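Local coordinates for protein botulinum neurotoxin type G (Clostridium botulinum, PDB 3MPP) that adheres to the surface of nerve cells through the receptor-binding domain present here, so that the toxin can deliver its zinc-protease light chain into the cytosol, at residues Asn81-Gln84 and Thr85-Gln88; Asn157-Asn161 and Gly162-Lys166; Lys253-Ser256 and Lys257-Met260; Asp313-Asp317 and Glu318-Val322; Ser408-Ile411 and Asn412-Leu416. The protein carries 4 engineered substitutions. All blocks are in the same frame, centred on the assembly; numbering follows the deposited sequence.

Contact 1 (Asn81-Gln84 and Thr85-Gln88); sequences NDIQ and TYLQ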
loop_
_atom_site.group_PDB
_atom_site.type_symbol
_atom_site.label_atom_id
_atom_site.label_comp_id
_atom_site.label_asym_id
_atom_site.label_seq_id
_atom_site.Cartn_x
_atom_site.Cartn_y
_atom_site.Cartn_z
ATOM N N ASN A 81 21.428 5.970 -5.999
ATOM C CA ASN A 81 22.756 5.864 -6.603
ATOM C C ASN A 81 22.943 4.650 -7.519
ATOM O O ASN A 81 24.037 4.411 -8.030
ATOM C CB ASN A 81 23.841 5.888 -5.518
ATOM C CG ASN A 81 23.806 4.661 -4.614
ATOM O OD1 ASN A 81 23.405 3.574 -5.031
ATOM N ND2 ASN A 81 24.244 4.830 -3.372
ATOM N N ASP A 82 21.880 3.882 -7.721
ATOM C CA ASP A 82 21.955 2.696 -8.564
ATOM C C ASP A 82 20.790 2.658 -9.551
ATOM O O ASP A 82 20.193 1.607 -9.788
ATOM C CB ASP A 82 21.954 1.443 -7.691
ATOM C CG ASP A 82 22.429 0.208 -8.434
ATOM O OD1 ASP A 82 23.158 0.345 -9.440
ATOM O OD2 ASP A 82 22.075 -0.908 -8.001
ATOM N N ILE A 83 20.486 3.807 -10.142
ATOM C CA ILE A 83 19.299 3.931 -10.978
ATOM C C ILE A 83 19.385 3.210 -12.334
ATOM O O ILE A 83 18.375 2.689 -12.825
ATOM C CB ILE A 83 18.860 5.414 -11.143
ATOM C CG1 ILE A 83 17.390 5.482 -11.553
ATOM C CG2 ILE A 83 19.753 6.156 -12.111
ATOM C CD1 ILE A 83 16.462 5.000 -10.452
ATOM N N GLN A 84 20.573 3.152 -12.939
ATOM C CA GLN A 84 20.668 2.469 -14.225
ATOM C C GLN A 84 20.447 0.960 -14.075
ATOM O O GLN A 84 19.846 0.329 -14.941
ATOM C CB GLN A 84 21.977 2.795 -14.947
ATOM C CG GLN A 84 22.027 4.244 -15.427
ATOM C CD GLN A 84 20.763 4.659 -16.191
ATOM O OE1 GLN A 84 20.270 3.931 -17.058
ATOM N NE2 GLN A 84 20.245 5.838 -15.876
ATOM N N THR A 85 20.908 0.387 -12.968
ATOM C CA THR A 85 20.596 -1.017 -12.686
ATOM C C THR A 85 19.085 -1.201 -12.572
ATOM O O THR A 85 18.506 -2.101 -13.172
ATOM C CB THR A 85 21.299 -1.523 -11.403
ATOM O OG1 THR A 85 22.714 -1.490 -11.606
ATOM C CG2 THR A 85 20.874 -2.961 -11.070
ATOM N N TYR A 86 18.450 -0.316 -11.819
ATOM C CA TYR A 86 17.014 -0.382 -11.599
ATOM C C TYR A 86 16.272 -0.296 -12.937
ATOM O O TYR A 86 15.367 -1.087 -13.206
ATOM C CB TYR A 86 16.598 0.732 -10.627
ATOM C CG TYR A 86 15.104 0.928 -10.417
ATOM C CD1 TYR A 86 14.417 0.215 -9.436
ATOM C CD2 TYR A 86 14.390 1.860 -11.173
ATOM C CE1 TYR A 86 13.051 0.405 -9.228
ATOM C CE2 TYR A 86 13.020 2.067 -10.961
ATOM C CZ TYR A 86 12.366 1.337 -9.995
ATOM O OH TYR A 86 11.029 1.529 -9.782
ATOM N N LEU A 87 16.685 0.637 -13.788
ATOM C CA LEU A 87 16.022 0.841 -15.073
ATOM C C LEU A 87 16.297 -0.244 -16.113
ATOM O O LEU A 87 15.438 -0.547 -16.935
ATOM C CB LEU A 87 16.425 2.194 -15.668
ATOM C CG LEU A 87 15.807 3.401 -14.977
ATOM C CD1 LEU A 87 16.230 4.681 -15.683
ATOM C CD2 LEU A 87 14.301 3.244 -14.978
ATOM N N GLN A 88 17.495 -0.817 -16.091
ATOM C CA GLN A 88 17.932 -1.656 -17.207
ATOM C C GLN A 88 17.861 -3.160 -16.940
ATOM O O GLN A 88 17.902 -3.965 -17.872
ATOM C CB GLN A 88 19.347 -1.255 -17.630
ATOM C CG GLN A 88 19.432 0.201 -18.099
ATOM C CD GLN A 88 20.815 0.586 -18.587
ATOM O OE1 GLN A 88 21.608 -0.269 -18.982
ATOM N NE2 GLN A 88 21.111 1.882 -18.566
HETATM O O HOH W 1 23.447 1.854 -11.584
#

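Contact 2 (Asn157-Asn161 and Gly162-Lys166); sequences NIYIN and GSLKK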
loop_
_atom_site.group_PDB
_atom_site.type_symbol
_atom_site.label_atom_id
_atom_site.label_comp_id
_atom_site.label_asym_id
_atom_site.label_seq_id
_atom_site.Cartn_x
_atom_site.Cartn_y
_atom_site.Cartn_z
ATOM N N ASN A 157 -4.921 -8.568 -21.220
ATOM C CA ASN A 157 -5.270 -7.369 -20.461
ATOM C C ASN A 157 -4.540 -7.313 -19.130
ATOM O O ASN A 157 -4.388 -8.334 -18.458
ATOM C CB ASN A 157 -6.774 -7.321 -20.187
ATOM C CG ASN A 157 -7.611 -7.511 -21.443
ATOM O OD1 ASN A 157 -7.524 -8.538 -22.113
ATOM N ND2 ASN A 157 -8.437 -6.525 -21.751
ATOM N N ILE A 158 -4.100 -6.117 -18.746
ATOM C CA ILE A 158 -3.538 -5.904 -17.422
ATOM C C ILE A 158 -4.429 -4.954 -16.649
ATOM O O ILE A 158 -4.689 -3.831 -17.085
ATOM C CB ILE A 158 -2.123 -5.303 -17.466
ATOM C CG1 ILE A 158 -1.139 -6.267 -18.117
ATOM C CG2 ILE A 158 -1.645 -4.964 -16.054
ATOM C CD1 ILE A 158 0.295 -5.840 -17.949
ATOM N N TYR A 159 -4.901 -5.422 -15.503
ATOM C CA TYR A 159 -5.659 -4.593 -14.590
ATOM C C TYR A 159 -4.768 -4.245 -13.412
ATOM O O TYR A 159 -4.052 -5.098 -12.915
ATOM C CB TYR A 159 -6.865 -5.366 -14.078
ATOM C CG TYR A 159 -7.862 -5.717 -15.147
ATOM C CD1 TYR A 159 -9.025 -4.978 -15.302
ATOM C CD2 TYR A 159 -7.645 -6.790 -16.000
ATOM C CE1 TYR A 159 -9.951 -5.298 -16.281
ATOM C CE2 TYR A 159 -8.561 -7.121 -16.982
ATOM C CZ TYR A 159 -9.708 -6.372 -17.119
ATOM O OH TYR A 159 -10.623 -6.694 -18.092
ATOM N N ILE A 160 -4.831 -2.999 -12.955
ATOM C CA ILE A 160 -4.098 -2.591 -11.767
ATOM C C ILE A 160 -5.068 -2.016 -10.748
ATOM O O ILE A 160 -5.828 -1.082 -11.053
ATOM C CB ILE A 160 -3.023 -1.543 -12.097
ATOM C CG1 ILE A 160 -1.978 -2.138 -13.049
ATOM C CG2 ILE A 160 -2.368 -1.022 -10.807
ATOM C CD1 ILE A 160 -1.062 -3.167 -12.398
ATOM N N ASN A 161 -5.046 -2.574 -9.541
ATOM C CA ASN A 161 -5.977 -2.152 -8.499
ATOM C C ASN A 161 -7.415 -2.147 -9.021
ATOM O O ASN A 161 -8.175 -1.191 -8.824
ATOM C CB ASN A 161 -5.572 -0.796 -7.921
ATOM C CG ASN A 161 -4.403 -0.907 -6.929
ATOM O OD1 ASN A 161 -4.094 -1.991 -6.425
ATOM N ND2 ASN A 161 -3.752 0.214 -6.657
ATOM N N GLY A 162 -7.773 -3.231 -9.699
ATOM C CA GLY A 162 -9.138 -3.432 -10.157
ATOM C C GLY A 162 -9.523 -2.718 -11.442
ATOM O O GLY A 162 -10.624 -2.916 -11.951
ATOM N N SER A 163 -8.628 -1.895 -11.977
ATOM C CA SER A 163 -8.957 -1.081 -13.144
ATOM C C SER A 163 -8.118 -1.459 -14.371
ATOM O O SER A 163 -6.915 -1.667 -14.267
ATOM C CB SER A 163 -8.797 0.405 -12.806
ATOM O OG SER A 163 -8.786 1.205 -13.972
ATOM N N LEU A 164 -8.766 -1.563 -15.529
ATOM C CA LEU A 164 -8.071 -1.909 -16.770
ATOM C C LEU A 164 -7.016 -0.844 -17.085
ATOM O O LEU A 164 -7.325 0.346 -17.104
ATOM C CB LEU A 164 -9.077 -2.014 -17.927
ATOM C CG LEU A 164 -8.854 -3.021 -19.062
ATOM C CD1 LEU A 164 -9.844 -2.765 -20.210
ATOM C CD2 LEU A 164 -7.426 -3.007 -19.577
ATOM N N LYS A 165 -5.776 -1.265 -17.326
ATOM C CA LYS A 165 -4.707 -0.323 -17.668
ATOM C C LYS A 165 -4.164 -0.552 -19.083
ATOM O O LYS A 165 -3.731 0.384 -19.757
ATOM C CB LYS A 165 -3.557 -0.406 -16.662
ATOM C CG LYS A 165 -3.941 -0.114 -15.203
ATOM C CD LYS A 165 -4.410 1.307 -15.024
ATOM C CE LYS A 165 -4.699 1.593 -13.553
ATOM N NZ LYS A 165 -5.320 2.934 -13.366
ATOM N N LYS A 166 -4.164 -1.803 -19.520
ATOM C CA LYS A 166 -3.728 -2.123 -20.875
ATOM C C LYS A 166 -4.408 -3.368 -21.413
ATOM O O LYS A 166 -4.855 -4.225 -20.655
ATOM C CB LYS A 166 -2.206 -2.254 -20.952
ATOM C CG LYS A 166 -1.524 -0.926 -21.178
ATOM C CD LYS A 166 -0.065 -1.072 -21.491
ATOM C CE LYS A 166 0.612 0.280 -21.446
ATOM N NZ LYS A 166 2.086 0.133 -21.470
#

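Contact 3 (Lys253-Ser256 and Lys257-Met260); sequences KYFS and KASM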
loop_
_atom_site.group_PDB
_atom_site.type_symbol
_atom_site.label_atom_id
_atom_site.label_comp_id
_atom_site.label_asym_id
_atom_site.label_seq_id
_atom_site.Cartn_x
_atom_site.Cartn_y
_atom_site.Cartn_z
ATOM N N LYS A 253 4.334 19.891 11.239
ATOM C CA LYS A 253 5.512 20.219 12.024
ATOM C C LYS A 253 5.063 20.884 13.338
ATOM O O LYS A 253 4.152 21.698 13.343
ATOM C CB LYS A 253 6.359 21.189 11.197
ATOM C CG LYS A 253 7.673 21.620 11.780
ATOM C CD LYS A 253 8.304 22.692 10.892
ATOM C CE LYS A 253 9.755 22.983 11.283
ATOM N NZ LYS A 253 9.862 24.000 12.364
ATOM N N TYR A 254 5.698 20.524 14.447
ATOM C CA TYR A 254 5.440 21.169 15.729
ATOM C C TYR A 254 5.856 22.637 15.690
ATOM O O TYR A 254 6.970 22.978 15.302
ATOM C CB TYR A 254 6.176 20.433 16.845
ATOM C CG TYR A 254 5.938 20.982 18.241
ATOM C CD1 TYR A 254 4.672 20.956 18.815
ATOM C CD2 TYR A 254 6.988 21.502 18.991
ATOM C CE1 TYR A 254 4.451 21.448 20.090
ATOM C CE2 TYR A 254 6.781 21.999 20.266
ATOM C CZ TYR A 254 5.514 21.966 20.812
ATOM O OH TYR A 254 5.311 22.450 22.073
ATOM N N PHE A 255 4.937 23.501 16.090
ATOM C CA PHE A 255 5.195 24.932 16.141
ATOM C C PHE A 255 5.305 25.254 17.616
ATOM O O PHE A 255 4.288 25.359 18.302
ATOM C CB PHE A 255 4.022 25.678 15.498
ATOM C CG PHE A 255 4.139 27.181 15.546
ATOM C CD1 PHE A 255 3.006 27.966 15.691
ATOM C CD2 PHE A 255 5.367 27.805 15.440
ATOM C CE1 PHE A 255 3.099 29.350 15.725
ATOM C CE2 PHE A 255 5.471 29.194 15.478
ATOM C CZ PHE A 255 4.337 29.964 15.622
ATOM N N SER A 256 6.548 25.368 18.093
ATOM C CA SER A 256 6.883 25.554 19.509
ATOM C C SER A 256 6.164 26.703 20.186
ATOM O O SER A 256 5.737 26.587 21.333
ATOM C CB SER A 256 8.391 25.781 19.667
ATOM O OG SER A 256 9.105 24.580 19.503
ATOM N N LYS A 257 6.056 27.829 19.492
ATOM C CA LYS A 257 5.479 29.028 20.096
ATOM C C LYS A 257 3.989 28.889 20.412
ATOM O O LYS A 257 3.432 29.680 21.174
ATOM C CB LYS A 257 5.694 30.246 19.190
ATOM C CG LYS A 257 6.933 31.067 19.517
ATOM C CD LYS A 257 8.199 30.424 18.987
ATOM C CE LYS A 257 9.284 31.474 18.771
ATOM N NZ LYS A 257 9.662 32.168 20.038
ATOM N N ALA A 258 3.342 27.874 19.845
ATOM C CA ALA A 258 1.883 27.810 19.905
ATOM C C ALA A 258 1.288 26.490 20.413
ATOM O O ALA A 258 0.070 26.383 20.589
ATOM C CB ALA A 258 1.294 28.153 18.532
ATOM N N SER A 259 2.133 25.494 20.631
ATOM C CA SER A 259 1.656 24.161 21.016
ATOM C C SER A 259 0.752 23.583 19.922
ATOM O O SER A 259 -0.284 22.998 20.231
ATOM C CB SER A 259 0.869 24.230 22.334
ATOM O OG SER A 259 1.671 24.665 23.438
ATOM N N MET A 260 1.119 23.782 18.652
ATOM C CA MET A 260 0.292 23.323 17.533
ATOM C C MET A 260 1.101 22.646 16.443
ATOM O O MET A 260 2.332 22.692 16.454
ATOM C CB MET A 260 -0.466 24.496 16.903
ATOM C CG MET A 260 -1.445 25.175 17.841
ATOM S SD MET A 260 -2.077 26.717 17.158
ATOM C CE MET A 260 -3.066 27.269 18.544
HETATM O O HOH W 2 3.017 22.394 23.829
#

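Contact 4 (Asp313-Asp317 and Glu318-Val322); sequences DNISD and ESYRV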
loop_
_atom_site.group_PDB
_atom_site.type_symbol
_atom_site.label_atom_id
_atom_site.label_comp_id
_atom_site.label_asym_id
_atom_site.label_seq_id
_atom_site.Cartn_x
_atom_site.Cartn_y
_atom_site.Cartn_z
ATOM N N ASP A 313 6.196 11.420 19.970
ATOM C CA ASP A 313 7.397 11.095 20.743
ATOM C C ASP A 313 8.660 11.780 20.237
ATOM O O ASP A 313 9.751 11.430 20.666
ATOM C CB ASP A 313 7.626 9.576 20.816
ATOM C CG ASP A 313 8.128 8.995 19.495
ATOM O OD1 ASP A 313 8.111 9.724 18.480
ATOM O OD2 ASP A 313 8.536 7.813 19.470
ATOM N N ASN A 314 8.526 12.748 19.334
ATOM C CA ASN A 314 9.711 13.458 18.849
ATOM C C ASN A 314 9.680 14.978 19.057
ATOM O O ASN A 314 10.357 15.719 18.358
ATOM C CB ASN A 314 10.017 13.102 17.384
ATOM C CG ASN A 314 9.022 13.706 16.407
ATOM O OD1 ASN A 314 7.883 13.995 16.760
ATOM N ND2 ASN A 314 9.452 13.886 15.163
ATOM N N ILE A 315 8.892 15.441 20.012
ATOM C CA ILE A 315 8.881 16.866 20.347
ATOM C C ILE A 315 9.902 17.196 21.428
ATOM O O ILE A 315 10.524 18.263 21.415
ATOM C CB ILE A 315 7.501 17.328 20.819
ATOM C CG1 ILE A 315 6.558 17.467 19.620
ATOM C CG2 ILE A 315 7.610 18.668 21.552
ATOM C CD1 ILE A 315 5.098 17.606 20.014
ATOM N N SER A 316 10.065 16.280 22.372
ATOM C CA SER A 316 11.068 16.447 23.417
ATOM C C SER A 316 11.242 15.128 24.131
ATOM O O SER A 316 10.726 14.107 23.676
ATOM C CB SER A 316 10.654 17.526 24.409
ATOM O OG SER A 316 9.687 17.041 25.323
ATOM N N ASP A 317 11.963 15.164 25.250
ATOM C CA ASP A 317 12.192 13.989 26.083
ATOM C C ASP A 317 10.896 13.427 26.663
ATOM O O ASP A 317 10.773 12.220 26.864
ATOM C CB ASP A 317 13.158 14.318 27.230
ATOM C CG ASP A 317 14.552 14.673 26.743
ATOM O OD1 ASP A 317 14.836 14.479 25.539
ATOM O OD2 ASP A 317 15.369 15.142 27.572
ATOM N N GLU A 318 9.933 14.294 26.956
ATOM C CA GLU A 318 8.677 13.795 27.502
ATOM C C GLU A 318 7.663 13.532 26.395
ATOM O O GLU A 318 7.747 14.086 25.296
ATOM C CB GLU A 318 8.099 14.727 28.581
ATOM C CG GLU A 318 7.630 16.067 28.071
ATOM C CD GLU A 318 6.959 16.917 29.142
ATOM O OE1 GLU A 318 6.548 16.383 30.194
ATOM O OE2 GLU A 318 6.830 18.136 28.917
ATOM N N SER A 319 6.720 12.657 26.697
ATOM C CA SER A 319 5.675 12.300 25.768
ATOM C C SER A 319 4.713 13.466 25.636
ATOM O O SER A 319 4.364 14.117 26.632
ATOM C CB SER A 319 4.929 11.064 26.271
ATOM O OG SER A 319 3.860 10.734 25.406
ATOM N N TYR A 320 4.305 13.735 24.401
ATOM C CA TYR A 320 3.237 14.685 24.139
ATOM C C TYR A 320 2.073 13.887 23.596
ATOM O O TYR A 320 2.206 12.705 23.307
ATOM C CB TYR A 320 3.659 15.729 23.108
ATOM C CG TYR A 320 4.408 16.907 23.686
ATOM C CD1 TYR A 320 3.958 18.209 23.494
ATOM C CD2 TYR A 320 5.568 16.716 24.424
ATOM C CE1 TYR A 320 4.653 19.297 24.019
ATOM C CE2 TYR A 320 6.263 17.790 24.954
ATOM C CZ TYR A 320 5.798 19.078 24.749
ATOM O OH TYR A 320 6.494 20.142 25.276
ATOM N N ARG A 321 0.931 14.537 23.446
ATOM C CA ARG A 321 -0.258 13.855 22.980
ATOM C C ARG A 321 -1.131 14.884 22.320
ATOM O O ARG A 321 -1.021 16.079 22.617
ATOM C CB ARG A 321 -0.999 13.223 24.163
ATOM C CG ARG A 321 -2.366 12.639 23.804
ATOM C CD ARG A 321 -2.917 11.808 24.951
ATOM N NE ARG A 321 -2.090 10.629 25.170
ATOM C CZ ARG A 321 -2.261 9.776 26.173
ATOM N NH1 ARG A 321 -3.231 9.975 27.066
ATOM N NH2 ARG A 321 -1.461 8.724 26.280
ATOM N N VAL A 322 -1.989 14.425 21.415
ATOM C CA VAL A 322 -2.908 15.308 20.725
ATOM C C VAL A 322 -4.148 15.533 21.581
ATOM O O VAL A 322 -4.769 14.574 22.029
ATOM C CB VAL A 322 -3.326 14.722 19.357
ATOM C CG1 VAL A 322 -4.326 15.638 18.679
ATOM C CG2 VAL A 322 -2.080 14.493 18.447
HETATM O O HOH W 3 7.575 14.208 22.327
#

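Contact 5 (Ser408-Ile411 and Asn412-Leu416); sequences SENI and NKLRL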
loop_
_atom_site.group_PDB
_atom_site.type_symbol
_atom_site.label_atom_id
_atom_site.label_comp_id
_atom_site.label_asym_id
_atom_site.label_seq_id
_atom_site.Cartn_x
_atom_site.Cartn_y
_atom_site.Cartn_z
ATOM N N SER A 408 -23.084 17.620 -0.248
ATOM C CA SER A 408 -23.720 16.967 -1.378
ATOM C C SER A 408 -23.395 15.487 -1.247
ATOM O O SER A 408 -22.524 15.125 -0.469
ATOM C CB SER A 408 -23.155 17.510 -2.687
ATOM O OG SER A 408 -21.744 17.385 -2.695
ATOM N N GLU A 409 -24.081 14.640 -2.009
ATOM C CA GLU A 409 -23.846 13.199 -1.917
ATOM C C GLU A 409 -22.421 12.772 -2.326
ATOM O O GLU A 409 -21.949 11.737 -1.885
ATOM C CB GLU A 409 -24.905 12.416 -2.715
ATOM C CG GLU A 409 -26.306 12.387 -2.075
ATOM C CD GLU A 409 -27.173 13.599 -2.414
ATOM O OE1 GLU A 409 -26.620 14.666 -2.748
ATOM O OE2 GLU A 409 -28.420 13.477 -2.351
ATOM N N ASN A 410 -21.742 13.567 -3.153
ATOM C CA ASN A 410 -20.392 13.227 -3.626
ATOM C C ASN A 410 -19.291 13.995 -2.892
ATOM O O ASN A 410 -18.126 13.985 -3.308
ATOM C CB ASN A 410 -20.255 13.516 -5.126
ATOM C CG ASN A 410 -20.158 15.021 -5.430
ATOM O OD1 ASN A 410 -20.542 15.856 -4.610
ATOM N ND2 ASN A 410 -19.652 15.363 -6.615
ATOM N N ILE A 411 -19.669 14.689 -1.827
ATOM C CA ILE A 411 -18.736 15.559 -1.105
ATOM C C ILE A 411 -17.436 14.838 -0.749
ATOM O O ILE A 411 -16.356 15.416 -0.820
ATOM C CB ILE A 411 -19.391 16.172 0.169
ATOM C CG1 ILE A 411 -18.495 17.255 0.773
ATOM C CG2 ILE A 411 -19.689 15.104 1.198
ATOM C CD1 ILE A 411 -17.913 18.198 -0.251
ATOM N N ASN A 412 -17.526 13.562 -0.397
ATOM C CA ASN A 412 -16.333 12.846 0.051
ATOM C C ASN A 412 -15.290 12.628 -1.054
ATOM O O ASN A 412 -14.143 12.311 -0.774
ATOM C CB ASN A 412 -16.712 11.527 0.745
ATOM C CG ASN A 412 -17.566 11.748 1.992
ATOM O OD1 ASN A 412 -17.397 12.741 2.712
ATOM N ND2 ASN A 412 -18.474 10.817 2.260
ATOM N N LYS A 413 -15.679 12.821 -2.310
ATOM C CA LYS A 413 -14.724 12.673 -3.397
ATOM C C LYS A 413 -13.939 13.964 -3.634
ATOM O O LYS A 413 -12.877 13.945 -4.255
ATOM C CB LYS A 413 -15.439 12.231 -4.678
ATOM C CG LYS A 413 -16.016 10.825 -4.576
ATOM C CD LYS A 413 -16.968 10.514 -5.719
ATOM C CE LYS A 413 -17.551 9.117 -5.565
ATOM N NZ LYS A 413 -18.070 8.903 -4.185
ATOM N N LEU A 414 -14.478 15.068 -3.133
ATOM C CA LEU A 414 -13.961 16.415 -3.385
ATOM C C LEU A 414 -13.185 17.003 -2.201
ATOM O O LEU A 414 -12.278 17.811 -2.389
ATOM C CB LEU A 414 -15.136 17.360 -3.660
ATOM C CG LEU A 414 -16.144 16.971 -4.747
ATOM C CD1 LEU A 414 -17.316 17.948 -4.779
ATOM C CD2 LEU A 414 -15.457 16.913 -6.110
ATOM N N ARG A 415 -13.597 16.633 -0.988
ATOM C CA ARG A 415 -13.077 17.221 0.253
ATOM C C ARG A 415 -12.155 16.208 0.938
ATOM O O ARG A 415 -12.612 15.331 1.677
ATOM C CB ARG A 415 -14.260 17.617 1.160
ATOM C CG ARG A 415 -13.907 18.162 2.558
ATOM C CD ARG A 415 -15.182 18.302 3.434
ATOM N NE ARG A 415 -15.809 16.993 3.673
ATOM C CZ ARG A 415 -17.095 16.817 3.971
ATOM N NH1 ARG A 415 -17.897 17.864 4.076
ATOM N NH2 ARG A 415 -17.586 15.593 4.162
ATOM N N LEU A 416 -10.858 16.326 0.682
ATOM C CA LEU A 416 -9.906 15.261 1.008
ATOM C C LEU A 416 -8.991 15.613 2.180
ATOM O O LEU A 416 -8.213 14.776 2.614
ATOM C CB LEU A 416 -9.054 14.912 -0.226
ATOM C CG LEU A 416 -9.825 14.515 -1.494
ATOM C CD1 LEU A 416 -8.882 14.289 -2.686
ATOM C CD2 LEU A 416 -10.711 13.275 -1.237
HETATM O O HOH W 4 -19.276 11.399 -1.135
#

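Contact 1 (Asn81-Gln84 and Thr85-Gln88)
D82 OD1 is gripped twice: the hydroxyl of T85 donates to it across 2.9 Å (OG1 to OD1), and a water donates to it at 2.6 Å. The hydroxyl comes in on the syn side of the carboxylate, 33° above its plane. The same water accepts from T85 N, joining D82, which holds the N-cap position, to the first turn of helix 83-88 by way of solvent instead of a direct capping bond. This short helix lies on the surface of the N-terminal subdomain, and three i to i+4 backbone bonds run along it, Y86 N to D82 O (the longest, 3.3 Å), L87 N to I83 O (2.8 Å) and Q88 N to Q84 O (2.9 Å). On the solvent side Q88 NE2 donates to Q84 OE1 at 2.7 Å, meeting a lone pair, with the two amide planes 61° apart. Q84 reaches this bond by bending at chi2 (-49°), whereas Q88 stays extended. On the inward side I83 CD1 packs 3.8 Å from Y86 CD2, while the Y86 side chain also packs on N110.

Contact 2 (Asn157-Asn161 and Gly162-Lys166)
I158 O takes two backbone N-H groups from the partner strand, K165 N at 2.8 Å and K166 N at 3.2 Å; the first arrives nearly along the C=O axis, the second on a lone pair. K166 O in turn accepts from I158 N (2.8 Å). With K165 and K166 both set against I158, this is a classic beta bulge, and it shifts the register by one before Y159 pairs with L164. Nearer the bend, I160 and S163 exchange two bonds, I160 N to S163 O being the shorter at 2.8 Å. They close a tight type I' hairpin in which N161 and G162 both take positive phi (50° and 81°). The hairpin, strands 156-160 and 163-168, belongs to the concanavalin-like N-terminal subdomain, where N161 OD1 accepts from S145 N of the adjoining strand. On one face L164 CG sits off-centre over the Y159 ring, 3.8 Å from CE1, and the tyrosine also packs on helix 210-220. On the other face K165, bent at chi2 (-64°), lays CG 3.5 Å from I160 CB and runs roughly perpendicular to that side chain. I160 and K165 both rest on F128.

Contact 3 (Lys253-Ser256 and Lys257-Met260)
The F255 ring has the backbone of the turn over one face: K257 N and A258 N lie 4.1 and 4.2 Å above its plane, both displaced toward the rim. K257 CB adds an off-centre CH-pi contact 30° from the ring normal, and A258 CB closes in tightly on F255 CD1 at 3.3 Å. With CG anti to the backbone N (chi1 177°), the phenylalanine ring lies against the loop that follows it. The neighbouring Y254 ring has S256 N above one face, offset toward the rim, and at its edge, in plane, a water. That water joins Y254 OH (2.9 Å) to S259 OG (2.7 Å). The backbone forms a hairpin of the C-terminal subdomain, linking strand 250-255 to strand 260-270. F255 N donates to M260 O at 2.8 Å, and F255 O accepts from A258 N at 3.1 Å and weakly from S259 N. S259 and M260 both oppose F255, a G1 bulge, with S259 at positive phi (61°). The turn is therefore held by direct bonds between backbone groups and by apolar cover from F255, while the tyrosine and serine hydroxyls are linked through solvent.

Contact 4 (Asp313-Asp317 and Glu318-Val322)
I315 lays its CG2 methyl squarely over the Y320 ring, 3.6 Å above the plane and only 12° from the normal through its centre, a CH-pi contact. The isoleucine stands nearly perpendicular to the tyrosine side chain. They meet across the loop of a hairpin in the beta-trefoil subdomain, between strands 307-312 and 320-325, where Y320 bonds through its backbone to I312. Both branches of the isoleucine are used: CG2, anti to the backbone N, covers the middle of the ring, and CD1, at the end of the other branch, reaches Y320 CD1 at 3.7 Å. P339 of strand 332-339 also packs against the tyrosine. At the bend itself S316 forms an ST turn, its OG accepting from E318 N at 3.2 Å with an N-H...O angle of 144°. With OG set between the backbone N and the carbonyl carbon (chi1 78°), the hydroxyl faces this N-H, and it also comes obliquely to Y320 CE2 at 3.5 Å. The start of the loop is tied to a neighbouring stretch of chain, D313 by a salt bridge to R284 and N314 by its side-chain amide to R284 N and G282 O. Inside the loop a water accepts from I315 N at 2.9 Å and lies 3.0 Å from E318 O, and this carbonyl oxygen sits at the edge of the Y320 ring, in its plane.

Contact 5 (Ser408-Ile411 and Asn412-Leu416)
N412, the first residue after I411, uses its backbone N to donate to a water at 2.9 Å, and this water donates on to E409 O. Its OD1 lies 3.6 Å from I411 CG2. K413 N then bonds to N410 O at 2.9 Å. L414 N approaches I411 O from well above the carbonyl plane, and L414 CD1 rests against the N410 amide, whose OD1 is fixed by a 2.7 Å bond from S408 OG. R415 N meets the same I411 O nearly head-on (C=O...N 176°, 3.0 Å), so that one oxygen accepts two backbone N-H groups. The R415 chain bends at chi3 (63°) and brings its guanidinium over the isoleucine, with I411 CG1 3.4 Å from the plane and offset toward the rim. R415 NH1 bonds to R405 O, and NH2 weakly to N412 OD1. The arginine also packs on W402, inferred to bind ganglioside, which places this short, weakly bonded helical turn, preceded by a type I turn over 408-411, beside the inferred ganglioside-binding motif of the C-terminal subdomain.

How the contacts relate
From the N terminus the contacts follow one another in series; none nests within or crosses another, and each is a local contact within one continuous run of chain. Contacts 1 and 2 belong to the N-terminal subdomain, with centres about 26 Å apart: a helical turn, and the closed end of the hairpin of strands 156-160 and 163-168. Contacts 3, 4 and 5 belong to the C-terminal subdomain. Contacts 3 and 4 close two hairpin loops that touch: Y254 CD1 lies 3.6 Å from I315 CD1, and Y254 OH 3.8 Å from Y320 CE1, which joins the three-stranded sheet to the larger trefoil sheet. Contact 5 follows strand 394-400, about 16 Å from contact 3 and 14 Å from contact 2 at the nearest atoms.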